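Local coordinates for protein Baccell_00875 (PDB 5NO8) that probably acts as a polysaccharide lyase that removes the L-rhamnose caps, linked to glucuronic acid, from complex arabinogalactan proteins, at residues 583-591 and 637-647; 87-95 and 105-114. All coordinates share one frame; numbering follows the deposited sequence.

How the contacts relate
The two contacts belong to different parts of the chain and do not touch: their centres lie about 40 Å apart and their nearest atoms about 23 Å. Contact 1 (583-591 with 637-647) is buried, its centre about 9 Å from that of the chain, and docks an irregular loop on a helix of the C-terminal helical region. Contact 2 (87-95 with 105-114) lies far out, about 35 Å from the chain centre, where strands of two different sheets in the N-terminal beta region pack through their side chains. In sequence contact 2 closes before contact 1 opens. Both are held by a Glu-Arg salt bridge with water at the carboxylate.

Contact 1. Residues 583-591 and 637-647; sequences PSYHLNEVA and RAENVVRNNLC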
# COMPACT_ATOMS: atom_id res chain seq x y z
N PRO A 583 5.01 -7.77 -9.56
CA PRO A 583 5.84 -7.03 -10.56
C PRO A 583 5.13 -5.81 -11.15
O PRO A 583 4.80 -5.78 -12.35
CB PRO A 583 6.13 -8.10 -11.60
CG PRO A 583 4.90 -8.96 -11.57
CD PRO A 583 4.54 -9.05 -10.12
N SER A 584 4.87 -4.85 -10.27
CA SER A 584 4.20 -3.59 -10.60
C SER A 584 4.81 -2.51 -9.72
O SER A 584 5.00 -2.71 -8.53
CB SER A 584 2.71 -3.67 -10.30
OG SER A 584 2.07 -2.41 -10.46
N TYR A 585 5.05 -1.34 -10.29
CA TYR A 585 5.49 -0.19 -9.52
C TYR A 585 4.46 0.23 -8.46
O TYR A 585 4.81 0.79 -7.45
CB TYR A 585 5.90 0.98 -10.40
CG TYR A 585 4.79 1.58 -11.23
CD1 TYR A 585 4.50 1.07 -12.49
CD2 TYR A 585 3.98 2.60 -10.72
CE1 TYR A 585 3.45 1.59 -13.25
CE2 TYR A 585 2.97 3.15 -11.48
CZ TYR A 585 2.72 2.65 -12.75
OH TYR A 585 1.70 3.19 -13.50
N HIS A 586 3.19 -0.08 -8.67
CA HIS A 586 2.17 0.23 -7.67
C HIS A 586 2.31 -0.59 -6.40
O HIS A 586 1.85 -0.14 -5.33
CB HIS A 586 0.77 -0.01 -8.25
CG HIS A 586 0.34 1.00 -9.25
ND1 HIS A 586 0.32 0.74 -10.61
CD2 HIS A 586 -0.07 2.27 -9.10
CE1 HIS A 586 -0.11 1.82 -11.25
NE2 HIS A 586 -0.35 2.76 -10.36
N LEU A 587 2.84 -1.80 -6.53
CA LEU A 587 2.79 -2.83 -5.49
C LEU A 587 4.11 -3.31 -4.95
O LEU A 587 4.14 -3.83 -3.84
CB LEU A 587 2.05 -4.07 -6.00
CG LEU A 587 0.70 -3.87 -6.65
CD1 LEU A 587 0.16 -5.18 -7.21
CD2 LEU A 587 -0.26 -3.26 -5.66
N ASN A 588 5.20 -3.17 -5.71
CA ASN A 588 6.42 -3.90 -5.39
C ASN A 588 7.11 -3.26 -4.18
O ASN A 588 7.57 -2.14 -4.23
CB ASN A 588 7.37 -3.94 -6.59
CG ASN A 588 8.46 -4.97 -6.40
OD1 ASN A 588 8.28 -6.18 -6.68
ND2 ASN A 588 9.57 -4.52 -5.93
N GLU A 589 7.11 -3.99 -3.07
CA GLU A 589 7.57 -3.47 -1.79
C GLU A 589 6.78 -2.24 -1.31
O GLU A 589 7.32 -1.37 -0.65
CB GLU A 589 9.07 -3.23 -1.79
CG GLU A 589 9.90 -4.45 -2.12
CD GLU A 589 11.31 -4.35 -1.55
OE1 GLU A 589 12.18 -3.83 -2.29
OE2 GLU A 589 11.53 -4.76 -0.37
N VAL A 590 5.50 -2.19 -1.64
CA VAL A 590 4.63 -1.10 -1.25
C VAL A 590 3.61 -1.62 -0.25
O VAL A 590 2.75 -2.45 -0.56
CB VAL A 590 3.90 -0.52 -2.47
CG1 VAL A 590 2.92 0.57 -2.08
CG2 VAL A 590 4.91 0.02 -3.51
N ALA A 591 3.63 -1.06 0.95
CA ALA A 591 2.76 -1.54 2.00
C ALA A 591 1.27 -1.44 1.68
O ALA A 591 0.79 -0.42 1.15
CB ALA A 591 3.05 -0.76 3.27
N ARG A 637 16.68 -2.19 -1.37
CA ARG A 637 15.24 -2.26 -1.10
C ARG A 637 14.62 -0.92 -0.76
O ARG A 637 13.56 -0.56 -1.29
CB ARG A 637 14.95 -3.32 -0.07
CG ARG A 637 15.25 -4.70 -0.62
CD ARG A 637 15.17 -5.76 0.46
NE ARG A 637 13.80 -5.90 0.95
CZ ARG A 637 13.42 -6.75 1.89
NH1 ARG A 637 14.32 -7.56 2.48
NH2 ARG A 637 12.15 -6.79 2.25
N ALA A 638 15.30 -0.12 0.06
CA ALA A 638 14.86 1.22 0.36
C ALA A 638 14.70 2.04 -0.91
O ALA A 638 13.75 2.81 -1.05
CB ALA A 638 15.86 1.91 1.29
N GLU A 639 15.67 1.91 -1.81
CA GLU A 639 15.65 2.65 -3.08
C GLU A 639 14.44 2.28 -3.95
O GLU A 639 13.81 3.14 -4.59
CB GLU A 639 16.95 2.41 -3.84
CG GLU A 639 18.12 3.19 -3.24
CD GLU A 639 19.51 2.71 -3.67
OE1 GLU A 639 19.59 1.83 -4.56
OE2 GLU A 639 20.53 3.19 -3.08
N ASN A 640 14.15 0.99 -3.98
CA ASN A 640 13.00 0.45 -4.69
C ASN A 640 11.69 1.00 -4.13
O ASN A 640 10.81 1.44 -4.90
CB ASN A 640 13.03 -1.07 -4.63
CG ASN A 640 11.86 -1.69 -5.36
OD1 ASN A 640 11.61 -1.35 -6.51
ND2 ASN A 640 11.13 -2.57 -4.68
N VAL A 641 11.55 0.99 -2.81
CA VAL A 641 10.32 1.50 -2.19
C VAL A 641 10.03 2.96 -2.58
O VAL A 641 8.94 3.31 -3.02
CB VAL A 641 10.35 1.40 -0.63
CG1 VAL A 641 9.13 2.09 -0.04
CG2 VAL A 641 10.43 -0.03 -0.18
N VAL A 642 11.02 3.83 -2.40
CA VAL A 642 10.82 5.25 -2.65
C VAL A 642 10.70 5.55 -4.14
O VAL A 642 9.92 6.43 -4.51
CB VAL A 642 11.85 6.13 -1.90
CG1 VAL A 642 11.76 5.85 -0.39
CG2 VAL A 642 13.28 5.95 -2.42
N ARG A 643 11.41 4.81 -4.98
CA ARG A 643 11.31 4.93 -6.44
C ARG A 643 9.88 4.65 -6.92
O ARG A 643 9.32 5.38 -7.76
CB ARG A 643 12.30 3.96 -7.08
CG ARG A 643 12.20 3.85 -8.56
CD ARG A 643 13.47 3.27 -9.13
NE ARG A 643 13.66 1.91 -8.65
CZ ARG A 643 14.72 1.42 -8.01
NH1 ARG A 643 15.79 2.15 -7.77
NH2 ARG A 643 14.73 0.14 -7.68
N ASN A 644 9.26 3.65 -6.33
CA ASN A 644 7.93 3.24 -6.78
C ASN A 644 6.86 4.27 -6.42
O ASN A 644 5.83 4.33 -7.09
CB ASN A 644 7.61 1.84 -6.28
CG ASN A 644 8.45 0.78 -6.95
OD1 ASN A 644 9.07 1.03 -7.99
ND2 ASN A 644 8.53 -0.39 -6.34
N ASN A 645 7.11 5.10 -5.41
CA ASN A 645 6.22 6.16 -5.08
C ASN A 645 6.34 7.38 -6.00
O ASN A 645 5.55 8.30 -5.91
CB ASN A 645 6.36 6.56 -3.61
CG ASN A 645 5.63 5.64 -2.68
OD1 ASN A 645 4.59 6.03 -2.14
ND2 ASN A 645 6.18 4.45 -2.45
N LEU A 646 7.30 7.38 -6.91
CA LEU A 646 7.40 8.47 -7.87
C LEU A 646 6.21 8.58 -8.79
O LEU A 646 6.01 9.63 -9.38
CB LEU A 646 8.67 8.39 -8.70
CG LEU A 646 9.97 8.59 -7.92
CD1 LEU A 646 11.13 8.27 -8.85
CD2 LEU A 646 10.06 10.00 -7.35
N CYS A 647 5.40 7.52 -8.91
CA CYS A 647 4.22 7.59 -9.76
C CYS A 647 3.17 8.59 -9.28
O CYS A 647 2.32 8.98 -10.06
CB CYS A 647 3.60 6.23 -9.96
SG CYS A 647 2.87 5.56 -8.44
O HOH W 1 9.46 -4.96 1.24
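Glu589 grips two residues about one turn apart on helix 632-644, using a different carboxylate oxygen for each. Glu589 OE2 forms a salt bridge with Arg637 NE (2.9 Å), approached on its syn side with the donor 22° out of the carboxylate plane, and it meets the guanidinium at its edge. Arg637 NH2 adds a weak bond to OE2, and a water that donates to this oxygen links weakly to NH2 as well. Glu589 OE1 offers its anti lone pair to Asn640 ND2 (2.9 Å), whose amide is nearly coplanar with the carboxylate. With CG anti to the carbonyl carbon (chi1 -57°) and the chain extended beyond it, Glu589 reaches across to both. Arg637 NH2 also makes a salt bridge with Glu576, so the guanidinium has a second carboxylate partner.

A second polar link uses the backbone. Leu587 to Val590 form a type II turn, and the carbonyl of its central peptide, Asn588 O, accepts from Asn644 ND2 at 2.9 Å, a bent bond (138°). The same ND2 donates weakly to Asn640 OD1, which helps fix the amide's rotation.

Van der Waals contacts fill in between and beyond. Val641 CG2 lies against Glu589 CB at 3.8 Å, while Asn644 CB packs on the carbonyl oxygen Tyr585 O at 3.2 Å. Cys647 CB makes an apolar contact with Tyr585 CE2 at 3.5 Å. Its sulfur sits at the ring edge, SG being 5.0 Å from the Tyr585 centroid, a Cys sulfur-aromatic contact.

The loop is thus docked along one side of the helix mainly by side chains. Tyr622 of helix 615-629 packs on Glu589 and Arg637, and Val642 turns to helix 682-692. At the other end Leu333 of strand 326-335 touches both Tyr585 and Cys647, joining the helical region to a beta sheet.

Contact 2. Residues 87-95 and 105-114; sequences KREWRIPVE and YREGDIRILI
Trp90 and Tyr105 meet in an edge-to-face pair where strand 84-90 packs alongside the 102-107 arm of a beta hairpin, strands 102-107 and 110-119 joined by a type II' turn. Strands 87-90 and 105-107 run antiparallel, their axes approaching to 7.7 Å, in different sheets, so side chains rather than backbone bonds join them. Trp90 CD1 sits over the centre of the Tyr105 ring, 3.6 Å from Tyr105 CD1, with the planes at 54°; Pro93 lies over the opposite face. One indole face receives Ile112 CG2 in a CH-pi contact. Outside the two segments, Trp90 NE1 bonds to Gly73 O and Tyr105 OH to Thr37 O, which helps to hold both rings.

Glu107, bent at chi2 (-61°), lays CG beside Trp90 CB (3.9 Å). Glu107 OE1 accepts a hydrogen bond from Arg88 NH1 (3.1 Å), part of a salt bridge, their flat groups turned 72° apart. The guanidinium spreads one face over Gly108 N. Cut back to alanine, Arg88 would probably leave the Glu107 carboxylate without its charged mate and uncover the Gly108 peptide. A water completes this corner, donating to Glu107 OE1 (3.1 Å) and accepting from Arg88 NE and from Glu89 N (2.8 Å).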
# COMPACT_ATOMS: atom_id res chain seq x y z
N LYS A 87 -27.55 -8.57 -14.31
CA LYS A 87 -26.57 -9.03 -13.35
C LYS A 87 -27.16 -10.18 -12.52
O LYS A 87 -28.31 -10.06 -12.02
CB LYS A 87 -26.09 -7.92 -12.41
CG LYS A 87 -25.12 -8.45 -11.37
CD LYS A 87 -24.41 -7.35 -10.60
CE LYS A 87 -23.55 -7.95 -9.50
NZ LYS A 87 -22.87 -6.93 -8.70
N ARG A 88 -26.39 -11.25 -12.41
CA ARG A 88 -26.74 -12.41 -11.58
C ARG A 88 -25.70 -12.62 -10.50
O ARG A 88 -24.50 -12.38 -10.72
CB ARG A 88 -26.83 -13.66 -12.43
CG ARG A 88 -27.67 -13.56 -13.69
CD ARG A 88 -29.13 -13.38 -13.41
NE ARG A 88 -29.70 -14.50 -12.62
CZ ARG A 88 -30.70 -15.31 -13.00
NH1 ARG A 88 -31.10 -16.25 -12.14
NH2 ARG A 88 -31.31 -15.19 -14.17
N GLU A 89 -26.13 -13.06 -9.33
CA GLU A 89 -25.23 -13.40 -8.23
C GLU A 89 -25.58 -14.84 -7.90
O GLU A 89 -26.78 -15.14 -7.72
CB GLU A 89 -25.48 -12.50 -7.01
CG GLU A 89 -25.25 -11.03 -7.26
CD GLU A 89 -25.73 -10.15 -6.12
OE1 GLU A 89 -26.97 -9.97 -5.97
OE2 GLU A 89 -24.88 -9.65 -5.36
N TRP A 90 -24.61 -15.74 -7.90
CA TRP A 90 -24.91 -17.13 -7.51
C TRP A 90 -24.79 -17.24 -6.01
O TRP A 90 -23.85 -16.72 -5.40
CB TRP A 90 -24.10 -18.18 -8.29
CG TRP A 90 -22.62 -18.29 -8.10
CD1 TRP A 90 -21.95 -19.13 -7.24
CD2 TRP A 90 -21.60 -17.64 -8.88
NE1 TRP A 90 -20.61 -19.01 -7.40
CE2 TRP A 90 -20.36 -18.11 -8.41
CE3 TRP A 90 -21.63 -16.72 -9.94
CZ2 TRP A 90 -19.14 -17.66 -8.95
CZ3 TRP A 90 -20.41 -16.28 -10.47
CH2 TRP A 90 -19.20 -16.75 -9.96
N ARG A 91 -25.80 -17.89 -5.41
CA ARG A 91 -25.85 -18.01 -3.96
C ARG A 91 -26.55 -19.30 -3.52
O ARG A 91 -26.13 -19.89 -2.55
CB ARG A 91 -26.58 -16.81 -3.33
CG ARG A 91 -26.52 -16.82 -1.80
CD ARG A 91 -27.16 -15.59 -1.17
NE ARG A 91 -28.60 -15.73 -1.18
CZ ARG A 91 -29.33 -16.33 -0.23
NH1 ARG A 91 -28.79 -16.82 0.88
NH2 ARG A 91 -30.63 -16.42 -0.42
N ILE A 92 -27.59 -19.72 -4.23
CA ILE A 92 -28.34 -20.94 -3.86
C ILE A 92 -28.12 -21.99 -4.94
O ILE A 92 -28.58 -21.83 -6.05
CB ILE A 92 -29.84 -20.64 -3.71
CG1 ILE A 92 -30.09 -19.53 -2.65
CG2 ILE A 92 -30.63 -21.91 -3.42
CD1 ILE A 92 -29.53 -19.82 -1.26
N PRO A 93 -27.44 -23.09 -4.59
CA PRO A 93 -27.18 -24.13 -5.55
C PRO A 93 -28.45 -24.84 -6.00
O PRO A 93 -29.43 -24.92 -5.23
CB PRO A 93 -26.31 -25.13 -4.79
CG PRO A 93 -26.03 -24.57 -3.47
CD PRO A 93 -26.87 -23.37 -3.27
N VAL A 94 -28.41 -25.35 -7.22
CA VAL A 94 -29.41 -26.31 -7.69
C VAL A 94 -29.04 -27.73 -7.24
O VAL A 94 -29.91 -28.56 -7.11
CB VAL A 94 -29.67 -26.25 -9.20
CG1 VAL A 94 -30.16 -24.87 -9.59
CG2 VAL A 94 -28.47 -26.62 -10.04
N GLU A 95 -27.76 -28.00 -7.02
CA GLU A 95 -27.30 -29.29 -6.50
C GLU A 95 -26.06 -29.08 -5.62
O GLU A 95 -25.17 -28.28 -5.95
CB GLU A 95 -26.97 -30.24 -7.66
CG GLU A 95 -26.63 -31.68 -7.23
CD GLU A 95 -25.92 -32.50 -8.30
OE1 GLU A 95 -25.90 -32.09 -9.49
OE2 GLU A 95 -25.37 -33.57 -7.95
N TYR A 105 -24.62 -24.41 -9.64
CA TYR A 105 -25.54 -23.27 -9.67
C TYR A 105 -25.97 -23.08 -11.09
O TYR A 105 -25.21 -23.39 -12.02
CB TYR A 105 -24.84 -21.96 -9.19
CG TYR A 105 -24.14 -22.04 -7.87
CD1 TYR A 105 -22.86 -22.61 -7.78
CD2 TYR A 105 -24.74 -21.59 -6.69
CE1 TYR A 105 -22.20 -22.71 -6.58
CE2 TYR A 105 -24.08 -21.70 -5.45
CZ TYR A 105 -22.82 -22.27 -5.40
OH TYR A 105 -22.12 -22.39 -4.22
N ARG A 106 -27.17 -22.54 -11.29
CA ARG A 106 -27.67 -22.23 -12.61
C ARG A 106 -28.36 -20.89 -12.53
O ARG A 106 -29.37 -20.74 -11.83
CB ARG A 106 -28.61 -23.31 -13.16
CG ARG A 106 -29.20 -23.04 -14.52
CD ARG A 106 -28.17 -23.04 -15.67
NE ARG A 106 -28.88 -22.83 -16.92
CZ ARG A 106 -29.40 -23.78 -17.69
NH1 ARG A 106 -29.22 -25.05 -17.43
NH2 ARG A 106 -30.06 -23.43 -18.79
N GLU A 107 -27.79 -19.92 -13.22
CA GLU A 107 -28.23 -18.53 -13.15
C GLU A 107 -28.50 -18.09 -14.57
O GLU A 107 -27.57 -17.76 -15.34
CB GLU A 107 -27.17 -17.66 -12.47
CG GLU A 107 -26.81 -18.06 -11.03
CD GLU A 107 -27.96 -18.00 -10.05
OE1 GLU A 107 -28.87 -17.15 -10.23
OE2 GLU A 107 -27.93 -18.78 -9.06
N GLY A 108 -29.78 -18.13 -14.94
CA GLY A 108 -30.16 -17.84 -16.32
C GLY A 108 -29.57 -18.91 -17.22
O GLY A 108 -29.68 -20.11 -16.94
N ASP A 109 -28.91 -18.47 -18.30
CA ASP A 109 -28.24 -19.39 -19.22
C ASP A 109 -26.96 -20.01 -18.66
O ASP A 109 -26.42 -20.92 -19.25
CB ASP A 109 -27.84 -18.65 -20.50
CG ASP A 109 -29.03 -18.17 -21.31
OD1 ASP A 109 -30.00 -18.95 -21.44
OD2 ASP A 109 -28.97 -17.02 -21.81
N ILE A 110 -26.45 -19.48 -17.55
CA ILE A 110 -25.10 -19.84 -17.10
C ILE A 110 -25.11 -20.89 -16.00
O ILE A 110 -25.67 -20.68 -14.94
CB ILE A 110 -24.32 -18.60 -16.64
CG1 ILE A 110 -24.34 -17.50 -17.72
CG2 ILE A 110 -22.88 -18.96 -16.30
CD1 ILE A 110 -23.81 -17.99 -19.05
N ARG A 111 -24.42 -21.98 -16.28
CA ARG A 111 -24.16 -23.02 -15.29
C ARG A 111 -22.81 -22.73 -14.66
O ARG A 111 -21.82 -22.56 -15.41
CB ARG A 111 -24.11 -24.34 -16.03
CG ARG A 111 -23.96 -25.58 -15.20
CD ARG A 111 -23.97 -26.75 -16.20
NE ARG A 111 -24.05 -28.08 -15.61
CZ ARG A 111 -23.01 -28.91 -15.40
NH1 ARG A 111 -23.25 -30.13 -14.89
NH2 ARG A 111 -21.75 -28.54 -15.66
N ILE A 112 -22.77 -22.69 -13.33
CA ILE A 112 -21.53 -22.53 -12.57
C ILE A 112 -21.32 -23.81 -11.78
O ILE A 112 -22.11 -24.13 -10.90
CB ILE A 112 -21.54 -21.33 -11.61
CG1 ILE A 112 -21.95 -20.03 -12.32
CG2 ILE A 112 -20.17 -21.16 -10.99
CD1 ILE A 112 -23.41 -19.66 -12.19
N LEU A 113 -20.28 -24.55 -12.12
CA LEU A 113 -19.98 -25.80 -11.39
C LEU A 113 -18.69 -25.60 -10.63
O LEU A 113 -17.70 -25.21 -11.24
CB LEU A 113 -19.84 -26.98 -12.33
CG LEU A 113 -19.45 -28.35 -11.76
CD1 LEU A 113 -20.55 -28.85 -10.82
CD2 LEU A 113 -19.21 -29.34 -12.88
N ILE A 114 -18.71 -25.86 -9.33
CA ILE A 114 -17.51 -25.89 -8.52
C ILE A 114 -17.18 -27.31 -8.10
O ILE A 114 -18.01 -27.96 -7.47
CB ILE A 114 -17.64 -25.03 -7.26
CG1 ILE A 114 -18.18 -23.65 -7.62
CG2 ILE A 114 -16.28 -24.93 -6.58
CD1 ILE A 114 -18.48 -22.77 -6.43
O HOH W 2 -28.72 -14.15 -9.59
O HOH W 3 -28.40 -18.25 -6.63
O HOH W 4 -28.29 -21.52 -8.80